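Local coordinates for protein N-(5'-phosphoribosyl)anthranilate isomerase (Thermococcus kodakarensis, PDB 5LHF) that catalyses the isomerisation of N-(5-phospho-beta-D-ribosyl)anthranilate to 1-(2-carboxyphenylamino)-1-deoxy-D-ribulose 5-phosphate, the third step of tryptophan synthesis from chorismate, at residues V101-F105 with Y128-L134; D117-L122 with V149-I153. All coordinates share one frame; numbering follows the deposited sequence.

The two contacts belong to adjoining layers of one TIM barrel. In contact 1, strand 100-106 is zipped to strand 132-136, with its centre about 9 Å from the centre of the chain. Contact 2 lies farther out, about 17 Å from the chain centre, where helix 114-126 packs on helix 143-156. The contact centres are about 15 Å apart, yet they meet directly: Phe105 CB of contact 1 touches Leu121 CD1 of contact 2 at 4.0 Å. Helix 114-126 is also the link in the chain between the two strands. As in other TIM barrels, the active site is expected at the carboxy-terminal ends of the strands, toward which both strands of contact 1 run.

Contact 1. Residues V101-F105 with Y128-L134; sequences VMKAF and YEVDKIL
Lys103 lays its aliphatic chain over one face of the Tyr128 ring, with CE 3.4 Å from Tyr128 CZ. A bend at chi2 brings CD and CE over the ring, and a second at chi4 (75°) turns NZ to Ala104 O and Ser83 O, while the tyrosine OH bonds to Met85 O. Phe105 makes an offset edge-to-face pair with Tyr128, its edge toward the tyrosine face (planes at 79°); Ile133 CD1 meets the same phenylalanine edge at Phe105 CE2, 3.6 Å away. An alanine in place of Tyr128 would probably uncover the Lys103 chain, take away the aromatic partner of the Phe105 edge and leave Met85 O without the hydroxyl. Toward the start of the strand, Val101 CG1 butts against Val130 CG1 at 3.6 Å. On the opposite face of the sheet Leu134 fits between Met102 CG and Ala104 CB, and Met102 SD rests on Lys132 CB, 3.7 Å away. Backbone bonds of a parallel strand pair set the register, among them Leu134 N to Lys103 O (2.9 Å, nearly straight at 173°) and Phe105 N to Leu134 O. Strands 78-81 and 160-162 extend the sheet on its two sides; helix 87-97 packs on Tyr128 and Val130, and helix 114-126 on Phe105 and Ile133.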
ATOM      1  N   VAL A 101       1.464  -7.709   8.472  1.00 18.95           N
ATOM      2  CA  VAL A 101       2.198  -6.510   8.089  1.00 18.66           C
ATOM      3  C   VAL A 101       2.395  -6.457   6.582  1.00 14.56           C
ATOM      4  O   VAL A 101       2.821  -7.444   5.963  1.00 15.84           O
ATOM      5  CB  VAL A 101       3.557  -6.414   8.803  1.00 16.07           C
ATOM      6  CG1 VAL A 101       4.250  -5.108   8.414  1.00 12.59           C
ATOM      7  CG2 VAL A 101       3.361  -6.504  10.309  1.00 13.30           C
ATOM      8  N   MET A 102       2.092  -5.298   5.999  1.00 15.18           N
ATOM      9  CA  MET A 102       2.561  -4.936   4.668  1.00 18.26           C
ATOM     10  C   MET A 102       3.584  -3.826   4.857  1.00 20.15           C
ATOM     11  O   MET A 102       3.287  -2.803   5.479  1.00 16.71           O
ATOM     12  CB  MET A 102       1.408  -4.504   3.758  1.00 13.10           C
ATOM     13  CG  MET A 102       1.835  -3.952   2.364  1.00 15.59           C
ATOM     14  SD  MET A 102       0.734  -4.360   0.974  1.00 17.60           S
ATOM     15  CE  MET A 102      -0.837  -3.772   1.605  1.00 16.88           C
ATOM     16  N   LYS A 103       4.804  -4.048   4.384  1.00 16.03           N
ATOM     17  CA  LYS A 103       5.856  -3.053   4.510  1.00 19.42           C
ATOM     18  C   LYS A 103       6.000  -2.309   3.190  1.00 21.03           C
ATOM     19  O   LYS A 103       6.112  -2.935   2.136  1.00 17.49           O
ATOM     20  CB  LYS A 103       7.182  -3.708   4.898  1.00 23.83           C
ATOM     21  CG  LYS A 103       8.361  -2.751   4.908  1.00 24.87           C
ATOM     22  CD  LYS A 103       8.557  -2.055   6.251  1.00 24.98           C
ATOM     23  CE  LYS A 103       9.894  -1.313   6.257  1.00 32.19           C
ATOM     24  NZ  LYS A 103       9.855  -0.063   5.456  1.00 37.10           N
ATOM     25  N   ALA A 104       6.006  -0.982   3.252  1.00 17.52           N
ATOM     26  CA  ALA A 104       6.204  -0.143   2.077  1.00 18.64           C
ATOM     27  C   ALA A 104       7.667   0.265   1.942  1.00 22.21           C
ATOM     28  O   ALA A 104       8.311   0.651   2.922  1.00 23.60           O
ATOM     29  CB  ALA A 104       5.306   1.096   2.150  1.00 15.53           C
ATOM     30  N   PHE A 105       8.193   0.164   0.719  1.00 15.78           N
ATOM     31  CA  PHE A 105       9.565   0.532   0.390  1.00 16.35           C
ATOM     32  C   PHE A 105       9.559   1.585  -0.707  1.00 22.30           C
ATOM     33  O   PHE A 105       8.866   1.428  -1.716  1.00 17.63           O
ATOM     34  CB  PHE A 105      10.379  -0.679  -0.094  1.00 20.91           C
ATOM     35  CG  PHE A 105      10.592  -1.731   0.951  1.00 20.46           C
ATOM     36  CD1 PHE A 105      11.694  -1.679   1.793  1.00 22.91           C
ATOM     37  CD2 PHE A 105       9.690  -2.772   1.096  1.00 24.35           C
ATOM     38  CE1 PHE A 105      11.890  -2.652   2.758  1.00 25.85           C
ATOM     39  CE2 PHE A 105       9.885  -3.749   2.057  1.00 26.23           C
ATOM     40  CZ  PHE A 105      10.991  -3.689   2.889  1.00 28.49           C
ATOM     41  N   TYR A 128      13.334  -8.126   6.319  1.00 30.03           N
ATOM     42  CA  TYR A 128      12.035  -8.132   6.974  1.00 29.56           C
ATOM     43  C   TYR A 128      11.339  -9.474   6.796  1.00 33.50           C
ATOM     44  O   TYR A 128      11.563 -10.193   5.815  1.00 33.69           O
ATOM     45  CB  TYR A 128      11.137  -7.008   6.429  1.00 30.68           C
ATOM     46  CG  TYR A 128      11.569  -5.630   6.865  1.00 29.30           C
ATOM     47  CD1 TYR A 128      10.982  -5.015   7.968  1.00 24.71           C
ATOM     48  CD2 TYR A 128      12.576  -4.947   6.196  1.00 24.06           C
ATOM     49  CE1 TYR A 128      11.380  -3.754   8.382  1.00 26.22           C
ATOM     50  CE2 TYR A 128      12.985  -3.684   6.608  1.00 28.30           C
ATOM     51  CZ  TYR A 128      12.380  -3.095   7.705  1.00 28.70           C
ATOM     52  OH  TYR A 128      12.760  -1.843   8.126  1.00 32.22           O
ATOM     53  N   GLU A 129      10.486  -9.799   7.760  1.00 32.21           N
ATOM     54  CA  GLU A 129       9.567 -10.929   7.678  1.00 33.36           C
ATOM     55  C   GLU A 129       8.160 -10.349   7.732  1.00 35.88           C
ATOM     56  O   GLU A 129       7.658 -10.027   8.814  1.00 30.58           O
ATOM     57  CB  GLU A 129       9.805 -11.930   8.808  1.00 40.87           C
ATOM     58  CG  GLU A 129      11.262 -12.343   9.001  1.00 56.12           C
ATOM     59  CD  GLU A 129      11.579 -12.726  10.428  1.00 67.39           C
ATOM     60  OE1 GLU A 129      12.289 -11.954  11.105  1.00 68.01           O
ATOM     61  OE2 GLU A 129      11.118 -13.795  10.879  1.00 71.10           O
ATOM     62  N   VAL A 130       7.520 -10.199   6.570  1.00 31.86           N
ATOM     63  CA  VAL A 130       6.214  -9.561   6.482  1.00 31.24           C
ATOM     64  C   VAL A 130       5.329 -10.343   5.525  1.00 28.81           C
ATOM     65  O   VAL A 130       5.803 -11.115   4.687  1.00 31.21           O
ATOM     66  CB  VAL A 130       6.317  -8.082   6.043  1.00 27.64           C
ATOM     67  CG1 VAL A 130       6.835  -7.243   7.200  1.00 22.90           C
ATOM     68  CG2 VAL A 130       7.244  -7.945   4.842  1.00 29.16           C
ATOM     69  N   ASP A 131       4.017 -10.156   5.687  1.00 26.00           N
ATOM     70  CA  ASP A 131       3.063 -10.814   4.807  1.00 29.72           C
ATOM     71  C   ASP A 131       3.199 -10.294   3.383  1.00 29.53           C
ATOM     72  O   ASP A 131       3.134 -11.070   2.421  1.00 23.43           O
ATOM     73  CB  ASP A 131       1.638 -10.607   5.331  1.00 33.41           C
ATOM     74  CG  ASP A 131       0.597 -11.453   4.587  1.00 35.98           C
ATOM     75  OD1 ASP A 131       0.798 -12.679   4.469  1.00 38.41           O
ATOM     76  OD2 ASP A 131      -0.422 -10.888   4.117  1.00 30.72           O
ATOM     77  N   LYS A 132       3.408  -8.987   3.224  1.00 26.00           N
ATOM     78  CA  LYS A 132       3.315  -8.373   1.907  1.00 24.32           C
ATOM     79  C   LYS A 132       4.342  -7.264   1.765  1.00 22.20           C
ATOM     80  O   LYS A 132       4.675  -6.571   2.730  1.00 20.77           O
ATOM     81  CB  LYS A 132       1.912  -7.806   1.634  1.00 26.45           C
ATOM     82  CG  LYS A 132       0.849  -8.844   1.298  1.00 31.06           C
ATOM     83  CD  LYS A 132      -0.398  -8.168   0.724  1.00 36.42           C
ATOM     84  CE  LYS A 132      -1.574  -9.132   0.562  1.00 37.01           C
ATOM     85  NZ  LYS A 132      -1.472 -10.003  -0.634  1.00 39.84           N
ATOM     86  N   ILE A 133       4.818  -7.098   0.533  1.00 20.93           N
ATOM     87  CA  ILE A 133       5.799  -6.087   0.157  1.00 18.29           C
ATOM     88  C   ILE A 133       5.110  -5.094  -0.765  1.00 13.09           C
ATOM     89  O   ILE A 133       4.594  -5.482  -1.824  1.00 17.64           O
ATOM     90  CB  ILE A 133       7.007  -6.715  -0.558  1.00 18.64           C
ATOM     91  CG1 ILE A 133       7.784  -7.650   0.375  1.00 22.07           C
ATOM     92  CG2 ILE A 133       7.898  -5.642  -1.171  1.00 21.20           C
ATOM     93  CD1 ILE A 133       8.401  -6.955   1.529  1.00 29.98           C
ATOM     94  N   LEU A 134       5.098  -3.819  -0.383  1.00 13.77           N
ATOM     95  CA  LEU A 134       4.593  -2.764  -1.252  1.00 17.47           C
ATOM     96  C   LEU A 134       5.758  -1.933  -1.767  1.00 13.87           C
ATOM     97  O   LEU A 134       6.629  -1.528  -0.991  1.00 18.19           O
ATOM     98  CB  LEU A 134       3.583  -1.874  -0.519  1.00 13.13           C
ATOM     99  CG  LEU A 134       2.825  -0.833  -1.348  1.00 14.76           C
ATOM    100  CD1 LEU A 134       1.366  -0.689  -0.833  1.00 12.72           C
ATOM    101  CD2 LEU A 134       3.543   0.517  -1.281  1.00 15.47           C
TER
HETATM  102  O   HOH W   1      13.038   0.119   5.808  1.00 58.51           O

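Contact 2. Residues D117-L122 with V149-I153; sequences DAERLL and VSAII
Asp117 meets Val149 through its CB, 3.7 Å from Val149 CG2, and the flat carboxylate beyond takes no packing from 149-153 on either face. It is engaged from other directions instead: Ser111 N of the preceding loop bonds to OD2, and His145 NE2 of helix 143-156 adds a weak bond to the same oxygen. A peptide group also takes part: Ala118 O is touched by Ile153 CD1 at 3.6 Å.

From there on the interface is all aliphatic. Ala118 is the low point of its helix, and Val149 and Ile152 close over it. Val149 CG1, set anti to its own N (chi1 173°), comes down on the backbone at Ala118 CA, 3.8 Å away. Ile152 lies along the methyl, with CB, CG2 and CD1 each near Ala118 CB (3.9 Å from CG2). One turn after Val149, Ile153 supplies the main projection. Folded at chi2 (-65°), it pushes CD1 into the hollow between Ala118 O, Leu121 and Leu122, and the methyl stops 3.5 Å from Leu122 CG and 4.0 Å from Leu121 CB. The Leu121 side chain crosses Ile153 at about a right angle, whereas that of Leu122 slides past it in the opposite direction.

The axes of the two short segments approach to 9.0 Å and are inclined at 48°, with Ala118 CA and Val149 CA nearest each other. Leu121 and Ile153 also both rest on Leu135 of strand 132-136. Two neighbouring outer helices, packed on each other and seated on a strand beneath, are characteristic of the helical shell of a TIM barrel.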
ATOM      1  N   ASP A 117      19.979  -0.301  -8.571  1.00 28.56           N
ATOM      2  CA  ASP A 117      18.947   0.077  -7.613  1.00 28.25           C
ATOM      3  C   ASP A 117      18.139  -1.141  -7.179  1.00 32.22           C
ATOM      4  O   ASP A 117      17.780  -1.270  -6.000  1.00 31.13           O
ATOM      5  CB  ASP A 117      18.046   1.156  -8.216  1.00 32.99           C
ATOM      6  CG  ASP A 117      18.651   2.549  -8.100  1.00 35.95           C
ATOM      7  OD1 ASP A 117      19.280   2.839  -7.058  1.00 34.99           O
ATOM      8  OD2 ASP A 117      18.498   3.352  -9.044  1.00 37.24           O
ATOM      9  N   ALA A 118      17.875  -2.062  -8.111  1.00 28.33           N
ATOM     10  CA  ALA A 118      17.163  -3.289  -7.763  1.00 22.20           C
ATOM     11  C   ALA A 118      17.951  -4.134  -6.762  1.00 24.41           C
ATOM     12  O   ALA A 118      17.370  -4.682  -5.818  1.00 26.99           O
ATOM     13  CB  ALA A 118      16.847  -4.100  -9.023  1.00 24.22           C
ATOM     14  N   GLU A 119      19.273  -4.263  -6.954  1.00 26.97           N
ATOM     15  CA  GLU A 119      20.082  -5.045  -6.019  1.00 21.37           C
ATOM     16  C   GLU A 119      20.035  -4.460  -4.616  1.00 23.46           C
ATOM     17  O   GLU A 119      19.917  -5.191  -3.625  1.00 26.73           O
ATOM     18  CB  GLU A 119      21.538  -5.117  -6.491  1.00 31.11           C
ATOM     19  CG  GLU A 119      21.826  -6.216  -7.493  1.00 41.67           C
ATOM     20  CD  GLU A 119      23.306  -6.322  -7.827  1.00 43.83           C
ATOM     21  OE1 GLU A 119      23.642  -6.993  -8.825  1.00 43.49           O
ATOM     22  OE2 GLU A 119      24.129  -5.736  -7.090  1.00 43.02           O
ATOM     23  N   ARG A 120      20.164  -3.140  -4.511  1.00 27.77           N
ATOM     24  CA  ARG A 120      20.071  -2.487  -3.214  1.00 23.06           C
ATOM     25  C   ARG A 120      18.698  -2.709  -2.586  1.00 29.33           C
ATOM     26  O   ARG A 120      18.584  -2.915  -1.373  1.00 30.33           O
ATOM     27  CB  ARG A 120      20.361  -0.997  -3.386  1.00 33.80           C
ATOM     28  CG  ARG A 120      20.261  -0.147  -2.130  1.00 49.86           C
ATOM     29  CD  ARG A 120      20.682   1.283  -2.440  1.00 57.50           C
ATOM     30  NE  ARG A 120      21.544   1.337  -3.622  1.00 63.05           N
ATOM     31  CZ  ARG A 120      21.173   1.839  -4.797  1.00 59.12           C
ATOM     32  NH1 ARG A 120      19.953   2.339  -4.943  1.00 56.23           N
ATOM     33  NH2 ARG A 120      22.018   1.839  -5.821  1.00 50.39           N
ATOM     34  N   LEU A 121      17.639  -2.689  -3.397  1.00 23.05           N
ATOM     35  CA  LEU A 121      16.303  -2.805  -2.821  1.00 23.18           C
ATOM     36  C   LEU A 121      16.060  -4.210  -2.291  1.00 27.17           C
ATOM     37  O   LEU A 121      15.444  -4.379  -1.235  1.00 25.66           O
ATOM     38  CB  LEU A 121      15.243  -2.424  -3.855  1.00 29.78           C
ATOM     39  CG  LEU A 121      13.801  -2.339  -3.340  1.00 26.35           C
ATOM     40  CD1 LEU A 121      13.741  -1.623  -1.988  1.00 23.01           C
ATOM     41  CD2 LEU A 121      12.911  -1.644  -4.376  1.00 27.20           C
ATOM     42  N   LEU A 122      16.555  -5.229  -3.000  1.00 26.90           N
ATOM     43  CA  LEU A 122      16.357  -6.606  -2.559  1.00 23.11           C
ATOM     44  C   LEU A 122      17.048  -6.873  -1.231  1.00 22.03           C
ATOM     45  O   LEU A 122      16.538  -7.644  -0.409  1.00 30.51           O
ATOM     46  CB  LEU A 122      16.860  -7.583  -3.625  1.00 25.18           C
ATOM     47  CG  LEU A 122      15.910  -7.844  -4.790  1.00 26.92           C
ATOM     48  CD1 LEU A 122      16.628  -8.548  -5.938  1.00 34.16           C
ATOM     49  CD2 LEU A 122      14.723  -8.663  -4.331  1.00 32.08           C
ATOM     50  N   VAL A 149      13.113  -1.055 -12.036  1.00 22.63           N
ATOM     51  CA  VAL A 149      13.549  -1.635 -10.770  1.00 22.29           C
ATOM     52  C   VAL A 149      12.489  -2.589 -10.239  1.00 17.97           C
ATOM     53  O   VAL A 149      12.786  -3.729  -9.858  1.00 17.61           O
ATOM     54  CB  VAL A 149      13.857  -0.523  -9.751  1.00 28.66           C
ATOM     55  CG1 VAL A 149      14.152  -1.125  -8.375  1.00 24.77           C
ATOM     56  CG2 VAL A 149      15.016   0.346 -10.236  1.00 30.48           C
ATOM     57  N   SER A 150      11.231  -2.133 -10.213  1.00 16.87           N
ATOM     58  CA  SER A 150      10.165  -2.924  -9.614  1.00 21.71           C
ATOM     59  C   SER A 150       9.962  -4.228 -10.365  1.00 14.95           C
ATOM     60  O   SER A 150       9.663  -5.267  -9.755  1.00 16.16           O
ATOM     61  CB  SER A 150       8.870  -2.109  -9.580  1.00 19.08           C
ATOM     62  OG  SER A 150       9.061  -0.910  -8.845  1.00 23.89           O
ATOM     63  N   ALA A 151      10.122  -4.197 -11.694  1.00 15.72           N
ATOM     64  CA  ALA A 151       9.950  -5.415 -12.475  1.00 19.65           C
ATOM     65  C   ALA A 151      10.951  -6.486 -12.061  1.00 19.73           C
ATOM     66  O   ALA A 151      10.615  -7.676 -12.039  1.00 22.49           O
ATOM     67  CB  ALA A 151      10.071  -5.106 -13.968  1.00 18.40           C
ATOM     68  N   ILE A 152      12.171  -6.087 -11.699  1.00 26.85           N
ATOM     69  CA  ILE A 152      13.145  -7.063 -11.220  1.00 19.82           C
ATOM     70  C   ILE A 152      12.735  -7.610  -9.854  1.00 26.94           C
ATOM     71  O   ILE A 152      12.820  -8.819  -9.603  1.00 25.33           O
ATOM     72  CB  ILE A 152      14.553  -6.440 -11.191  1.00 26.80           C
ATOM     73  CG1 ILE A 152      15.005  -6.090 -12.615  1.00 29.80           C
ATOM     74  CG2 ILE A 152      15.539  -7.394 -10.537  1.00 27.27           C
ATOM     75  CD1 ILE A 152      16.296  -5.261 -12.684  1.00 29.57           C
ATOM     76  N   ILE A 153      12.271  -6.733  -8.957  1.00 23.80           N
ATOM     77  CA  ILE A 153      11.841  -7.167  -7.632  1.00 21.88           C
ATOM     78  C   ILE A 153      10.663  -8.126  -7.733  1.00 17.72           C
ATOM     79  O   ILE A 153      10.556  -9.084  -6.953  1.00 18.39           O
ATOM     80  CB  ILE A 153      11.484  -5.951  -6.757  1.00 20.04           C
ATOM     81  CG1 ILE A 153      12.587  -4.884  -6.795  1.00 24.22           C
ATOM     82  CG2 ILE A 153      11.183  -6.402  -5.334  1.00 21.89           C
ATOM     83  CD1 ILE A 153      13.890  -5.322  -6.210  1.00 27.94           C
TER